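Local coordinates for restriction endonuclease R.BpuJI (Bacillus pumilus, PDB 2VLA), which recognises its cognate DNA sequence through this N-terminal domain, a part of a longer protein that probably acts as a restriction endonuclease, at residues Y3-Q8 with I181-E186; D149-Q154 with K176-I181. One frame throughout, in Å; residues are numbered along the deposited sequence.

Contact 1 of 2, residues Y3-Q8 with I181-E186; sequences YNPEEQ and IEKIIE
Tyr3 sets the CD2–CE2 edge of its ring against the root of the Lys183 side chain, with CE2 3.6 Å from CB of Lys183 and CG of the lysine almost as near. Here the N-terminal segment of the DNA-recognition domain lies on helix 177-189; the segment holds a type I beta turn from Asn4 to Glu7, and Asn4 OD1 makes an Asx turn with Glu6 N. CB of Lys183 lies near the plane of the ring, so the meeting is at the edge, and the lysine chain runs across the tyrosine, nearly perpendicular to it. One face of the ring is taken by Pro5 of the same segment, whose CD stands 3.8 Å above the plane, over the centre of the Tyr3 ring. The lysine is bent at chi2 (58°), which leads its aliphatic chain past the tyrosine to the proline, where CE comes 4.0 Å from CG of Pro5. Only 123 Å² is buried between the segments, and no hydrogen bond crosses. The polar ends look elsewhere: Tyr3 OH bonds to the carbonyl of Tyr163, and Lys183 NZ forms a salt bridge with Asp187. An alanine at Tyr3 would remove the ring and hydroxyl together, and would probably leave the Lys183 methylenes and Pro5 CD without their shared partner and cost Tyr163 O the bond from the tyrosine hydroxyl. Bonds within the segment brace the turn and the residue after it. Glu6 N donates to Asn4 OD1 over 3.0 Å, from above the carbonyl plane, whereas Gln8 NE2, also bonded to Tyr162 O, reaches Pro5 O at 2.8 Å, in the carbonyl plane, with a C=O...N angle of 159°.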
loop_
_atom_site.group_PDB
_atom_site.type_symbol
_atom_site.label_atom_id
_atom_site.label_comp_id
_atom_site.label_asym_id
_atom_site.label_seq_id
_atom_site.Cartn_x
_atom_site.Cartn_y
_atom_site.Cartn_z
ATOM N N TYR A 3 -24.356 -0.618 6.900
ATOM C CA TYR A 3 -22.949 -0.588 7.268
ATOM C C TYR A 3 -22.781 -0.993 8.708
ATOM O O TYR A 3 -23.372 -0.391 9.608
ATOM C CB TYR A 3 -22.391 0.812 7.050
ATOM C CG TYR A 3 -20.976 1.041 7.598
ATOM C CD1 TYR A 3 -19.946 0.160 7.325
ATOM C CD2 TYR A 3 -20.683 2.185 8.312
ATOM C CE1 TYR A 3 -18.638 0.404 7.821
ATOM C CE2 TYR A 3 -19.424 2.438 8.770
ATOM C CZ TYR A 3 -18.402 1.566 8.507
ATOM O OH TYR A 3 -17.136 1.859 9.005
ATOM N N ASN A 4 -22.001 -2.050 8.925
ATOM C CA ASN A 4 -21.688 -2.496 10.256
ATOM C C ASN A 4 -20.216 -2.709 10.377
ATOM O O ASN A 4 -19.697 -3.742 9.957
ATOM C CB ASN A 4 -22.424 -3.793 10.581
ATOM C CG ASN A 4 -22.157 -4.270 11.985
ATOM O OD1 ASN A 4 -21.543 -3.557 12.794
ATOM N ND2 ASN A 4 -22.615 -5.475 12.298
ATOM N N PRO A 5 -19.518 -1.735 10.960
ATOM C CA PRO A 5 -18.062 -1.836 11.120
ATOM C C PRO A 5 -17.643 -2.884 12.129
ATOM O O PRO A 5 -16.474 -3.167 12.252
ATOM C CB PRO A 5 -17.668 -0.434 11.583
ATOM C CG PRO A 5 -18.873 0.096 12.249
ATOM C CD PRO A 5 -20.038 -0.455 11.460
ATOM N N GLU A 6 -18.592 -3.456 12.857
ATOM C CA GLU A 6 -18.251 -4.475 13.839
ATOM C C GLU A 6 -17.576 -5.677 13.180
ATOM O O GLU A 6 -16.808 -6.359 13.806
ATOM C CB GLU A 6 -19.486 -4.907 14.652
ATOM C CG GLU A 6 -19.736 -4.014 15.870
ATOM C CD GLU A 6 -20.910 -4.469 16.745
ATOM O OE1 GLU A 6 -21.329 -5.646 16.647
ATOM O OE2 GLU A 6 -21.392 -3.644 17.552
ATOM N N GLU A 7 -17.885 -5.938 11.909
ATOM C CA GLU A 7 -17.166 -6.964 11.137
ATOM C C GLU A 7 -15.764 -6.457 10.776
ATOM O O GLU A 7 -15.604 -5.566 9.966
ATOM C CB GLU A 7 -17.938 -7.330 9.872
ATOM C CG GLU A 7 -19.279 -7.977 10.134
ATOM C CD GLU A 7 -20.072 -8.266 8.848
ATOM O OE1 GLU A 7 -19.548 -8.032 7.736
ATOM O OE2 GLU A 7 -21.226 -8.745 8.958
ATOM N N GLN A 8 -14.770 -7.008 11.428
ATOM C CA GLN A 8 -13.416 -6.517 11.291
ATOM C C GLN A 8 -12.550 -7.542 10.584
ATOM O O GLN A 8 -12.793 -8.738 10.680
ATOM C CB GLN A 8 -12.829 -6.208 12.689
ATOM C CG GLN A 8 -13.453 -5.003 13.384
ATOM C CD GLN A 8 -12.878 -3.674 12.880
ATOM O OE1 GLN A 8 -11.707 -3.388 13.075
ATOM N NE2 GLN A 8 -13.722 -2.861 12.225
ATOM N N ILE A 181 -18.997 8.135 7.245
ATOM C CA ILE A 181 -19.050 9.402 7.930
ATOM C C ILE A 181 -20.298 9.507 8.811
ATOM O O ILE A 181 -20.226 9.922 9.961
ATOM C CB ILE A 181 -18.995 10.551 6.920
ATOM C CG1 ILE A 181 -17.583 10.600 6.243
ATOM C CG2 ILE A 181 -19.377 11.885 7.585
ATOM C CD1 ILE A 181 -16.407 10.483 7.200
ATOM N N GLU A 182 -21.436 9.106 8.292
ATOM C CA GLU A 182 -22.666 9.162 9.081
ATOM C C GLU A 182 -22.583 8.266 10.332
ATOM O O GLU A 182 -23.014 8.654 11.424
ATOM C CB GLU A 182 -23.881 8.793 8.214
ATOM C CG GLU A 182 -24.240 9.894 7.201
ATOM C CD GLU A 182 -25.293 9.476 6.155
ATOM O OE1 GLU A 182 -25.549 8.266 5.986
ATOM O OE2 GLU A 182 -25.840 10.376 5.481
ATOM N N LYS A 183 -21.952 7.104 10.189
ATOM C CA LYS A 183 -21.782 6.191 11.313
ATOM C C LYS A 183 -20.831 6.777 12.378
ATOM O O LYS A 183 -21.085 6.672 13.591
ATOM C CB LYS A 183 -21.263 4.839 10.806
ATOM C CG LYS A 183 -20.913 3.843 11.886
ATOM C CD LYS A 183 -22.083 3.523 12.791
ATOM C CE LYS A 183 -21.725 2.442 13.776
ATOM N NZ LYS A 183 -22.701 2.343 14.891
ATOM N N ILE A 184 -19.747 7.407 11.933
ATOM C CA ILE A 184 -18.812 8.034 12.869
ATOM C C ILE A 184 -19.520 9.145 13.636
ATOM O O ILE A 184 -19.399 9.243 14.837
ATOM C CB ILE A 184 -17.543 8.566 12.150
ATOM C CG1 ILE A 184 -16.713 7.376 11.636
ATOM C CG2 ILE A 184 -16.696 9.460 13.102
ATOM C CD1 ILE A 184 -15.502 7.749 10.789
ATOM N N ILE A 185 -20.328 9.933 12.942
ATOM C CA ILE A 185 -21.044 11.016 13.589
ATOM C C ILE A 185 -22.049 10.462 14.632
ATOM O O ILE A 185 -22.150 10.987 15.740
ATOM C CB ILE A 185 -21.778 11.891 12.557
ATOM C CG1 ILE A 185 -20.754 12.724 11.750
ATOM C CG2 ILE A 185 -22.807 12.801 13.258
ATOM C CD1 ILE A 185 -21.359 13.470 10.543
ATOM N N GLU A 186 -22.747 9.385 14.293
ATOM C CA GLU A 186 -23.684 8.775 15.244
ATOM C C GLU A 186 -22.946 8.211 16.452
ATOM O O GLU A 186 -23.355 8.425 17.599
ATOM C CB GLU A 186 -24.502 7.673 14.579
ATOM C CG GLU A 186 -25.515 7.023 15.518
ATOM C CD GLU A 186 -26.148 5.777 14.934
ATOM O OE1 GLU A 186 -27.084 5.910 14.112
ATOM O OE2 GLU A 186 -25.727 4.662 15.313
#

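Contact 2 of 2, residues D149-Q154 with K176-I181; sequences DNNNIQ and KPIEVI
Ile181 makes the apolar part of this contact with its CG2 methyl, which touches two residues of the segment 149-154. CD1 of Ile153 lies 4.2 Å from this CG2, the two side chains running alongside and pointing opposite ways, and CB of Asn151 lies 4.1 Å from the same Ile181 CG2. The methyl stands anti to the backbone N of Ile181, which turns it to this side of the helix. Beside it the CD1 methyl of Ile178 meets the amide of Asn151, 3.7 Å from ND2, the two side chains nearly perpendicular. That amide nitrogen hydrogen-bonds to the carbonyl of Thr147, in the last turn of the helix that Asn151 follows; the contact with the Ile178 methyl is van der Waals, since a methyl carbon accepts no hydrogen bond.

The backbone of residues 149-154 explains how both residues reach the helix. Helix 137-150 ends in a Schellman motif: Asn152, with positive phi (58°), is the C-prime residue, its N bonding to Asp149 O at 3.0 Å while Ile153 N bonds to Ala148 O. Directly before and after Asn152, Asn151 and Ile153 both point their CB atoms toward the segment 176-181.

Among polar interactions none crosses between the segments. At the start of helix 177-189, Lys176 holds the N-cap position and lines the pocket of the polyether bound in this entry; its backbone N donates to Glu179 OE2 over 2.8 Å in a nearly straight bond (171°). The donor meets that oxygen from above the carboxylate plane, while Glu179 OE1 accepts from Met1 N.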
loop_
_atom_site.group_PDB
_atom_site.type_symbol
_atom_site.label_atom_id
_atom_site.label_comp_id
_atom_site.label_asym_id
_atom_site.label_seq_id
_atom_site.Cartn_x
_atom_site.Cartn_y
_atom_site.Cartn_z
ATOM N N ASP A 149 -14.640 16.403 5.564
ATOM C CA ASP A 149 -14.550 17.864 5.493
ATOM C C ASP A 149 -15.884 18.483 5.050
ATOM O O ASP A 149 -16.305 19.510 5.570
ATOM C CB ASP A 149 -13.438 18.298 4.538
ATOM C CG ASP A 149 -12.072 18.207 5.152
ATOM O OD1 ASP A 149 -11.982 18.038 6.394
ATOM O OD2 ASP A 149 -11.073 18.326 4.406
ATOM N N ASN A 150 -16.544 17.842 4.094
ATOM C CA ASN A 150 -17.818 18.346 3.574
ATOM C C ASN A 150 -18.901 18.350 4.647
ATOM O O ASN A 150 -19.873 19.107 4.563
ATOM C CB ASN A 150 -18.261 17.525 2.352
ATOM C CG ASN A 150 -17.413 17.801 1.134
ATOM O OD1 ASN A 150 -16.737 18.821 1.063
ATOM N ND2 ASN A 150 -17.432 16.887 0.174
ATOM N N ASN A 151 -18.740 17.474 5.635
ATOM C CA ASN A 151 -19.661 17.351 6.725
ATOM C C ASN A 151 -19.096 17.935 8.033
ATOM O O ASN A 151 -19.606 17.657 9.125
ATOM C CB ASN A 151 -20.034 15.883 6.917
ATOM C CG ASN A 151 -21.001 15.404 5.885
ATOM O OD1 ASN A 151 -22.202 15.598 6.028
ATOM N ND2 ASN A 151 -20.496 14.840 4.804
ATOM N N ASN A 152 -18.042 18.736 7.906
ATOM C CA ASN A 152 -17.515 19.510 9.020
ATOM C C ASN A 152 -17.091 18.662 10.215
ATOM O O ASN A 152 -17.247 19.077 11.372
ATOM C CB ASN A 152 -18.525 20.580 9.421
ATOM C CG ASN A 152 -18.818 21.549 8.273
ATOM O OD1 ASN A 152 -17.901 22.140 7.711
ATOM N ND2 ASN A 152 -20.099 21.667 7.884
ATOM N N ILE A 153 -16.471 17.513 9.940
ATOM C CA ILE A 153 -15.771 16.765 10.983
ATOM C C ILE A 153 -14.375 16.391 10.516
ATOM O O ILE A 153 -14.069 16.456 9.308
ATOM C CB ILE A 153 -16.532 15.492 11.439
ATOM C CG1 ILE A 153 -16.589 14.455 10.312
ATOM C CG2 ILE A 153 -17.940 15.854 11.924
ATOM C CD1 ILE A 153 -16.953 13.073 10.779
ATOM N N GLN A 154 -13.511 16.060 11.473
ATOM C CA GLN A 154 -12.190 15.591 11.145
ATOM C C GLN A 154 -11.965 14.226 11.775
ATOM O O GLN A 154 -12.574 13.904 12.784
ATOM C CB GLN A 154 -11.153 16.589 11.641
ATOM C CG GLN A 154 -11.271 17.941 10.951
ATOM C CD GLN A 154 -10.454 18.997 11.603
ATOM O OE1 GLN A 154 -10.613 19.277 12.792
ATOM N NE2 GLN A 154 -9.581 19.626 10.828
ATOM N N LYS A 176 -20.438 3.016 0.970
ATOM C CA LYS A 176 -20.124 4.371 0.485
ATOM C C LYS A 176 -19.471 5.232 1.587
ATOM O O LYS A 176 -19.840 5.146 2.756
ATOM C CB LYS A 176 -21.381 5.054 -0.024
ATOM C CG LYS A 176 -22.037 4.302 -1.198
ATOM C CD LYS A 176 -22.966 5.186 -1.984
ATOM C CE LYS A 176 -23.534 4.447 -3.200
ATOM N NZ LYS A 176 -22.527 4.297 -4.305
ATOM N N PRO A 177 -18.484 6.055 1.209
ATOM C CA PRO A 177 -17.866 6.950 2.184
ATOM C C PRO A 177 -18.847 7.732 3.040
ATOM O O PRO A 177 -18.657 7.838 4.226
ATOM C CB PRO A 177 -17.012 7.848 1.314
ATOM C CG PRO A 177 -16.571 6.949 0.231
ATOM C CD PRO A 177 -17.815 6.143 -0.093
ATOM N N ILE A 178 -19.955 8.192 2.485
ATOM C CA ILE A 178 -20.909 8.926 3.310
ATOM C C ILE A 178 -21.511 8.045 4.414
ATOM O O ILE A 178 -21.829 8.534 5.502
ATOM C CB ILE A 178 -22.075 9.563 2.469
ATOM C CG1 ILE A 178 -22.928 10.443 3.395
ATOM C CG2 ILE A 178 -22.938 8.478 1.740
ATOM C CD1 ILE A 178 -22.188 11.676 3.952
ATOM N N GLU A 179 -21.689 6.753 4.137
ATOM C CA GLU A 179 -22.133 5.826 5.190
ATOM C C GLU A 179 -21.152 5.750 6.354
ATOM O O GLU A 179 -21.562 5.609 7.503
ATOM C CB GLU A 179 -22.327 4.441 4.636
ATOM C CG GLU A 179 -23.450 4.310 3.690
ATOM C CD GLU A 179 -23.545 2.903 3.133
ATOM O OE1 GLU A 179 -24.037 1.998 3.870
ATOM O OE2 GLU A 179 -23.067 2.681 2.006
ATOM N N VAL A 180 -19.851 5.770 6.049
ATOM C CA VAL A 180 -18.824 5.726 7.068
ATOM C C VAL A 180 -18.911 6.990 7.913
ATOM O O VAL A 180 -18.925 6.933 9.140
ATOM C CB VAL A 180 -17.426 5.605 6.431
ATOM C CG1 VAL A 180 -16.343 5.720 7.505
ATOM C CG2 VAL A 180 -17.296 4.277 5.692
ATOM N N ILE A 181 -18.997 8.135 7.245
ATOM C CA ILE A 181 -19.050 9.402 7.930
ATOM C C ILE A 181 -20.298 9.507 8.811
ATOM O O ILE A 181 -20.226 9.922 9.961
ATOM C CB ILE A 181 -18.995 10.551 6.920
ATOM C CG1 ILE A 181 -17.583 10.600 6.243
ATOM C CG2 ILE A 181 -19.377 11.885 7.585
ATOM C CD1 ILE A 181 -16.407 10.483 7.200
#

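Overall arrangement
Both contacts use helix 177-189 of the recognition domain, and their centres are 11 Å apart on the same side of the chain's centre. Along the chain, contact 2 falls between the outer ends of contact 1: the order is 3-8, 149-154, 176-181, 181-186, with Ile181 common to both. The helix thus receives the N-terminal segment in contact 1 and the end of helix 137-150 in contact 2. Direct touches join the two, Tyr3 CD2 lying 3.6 Å from Glu179 O and Ile185 CG1 lying 3.9 Å from Ile153 CD1. The nearest atoms are about 14 and 16 Å from the bound DNA, so neither contact reads it directly.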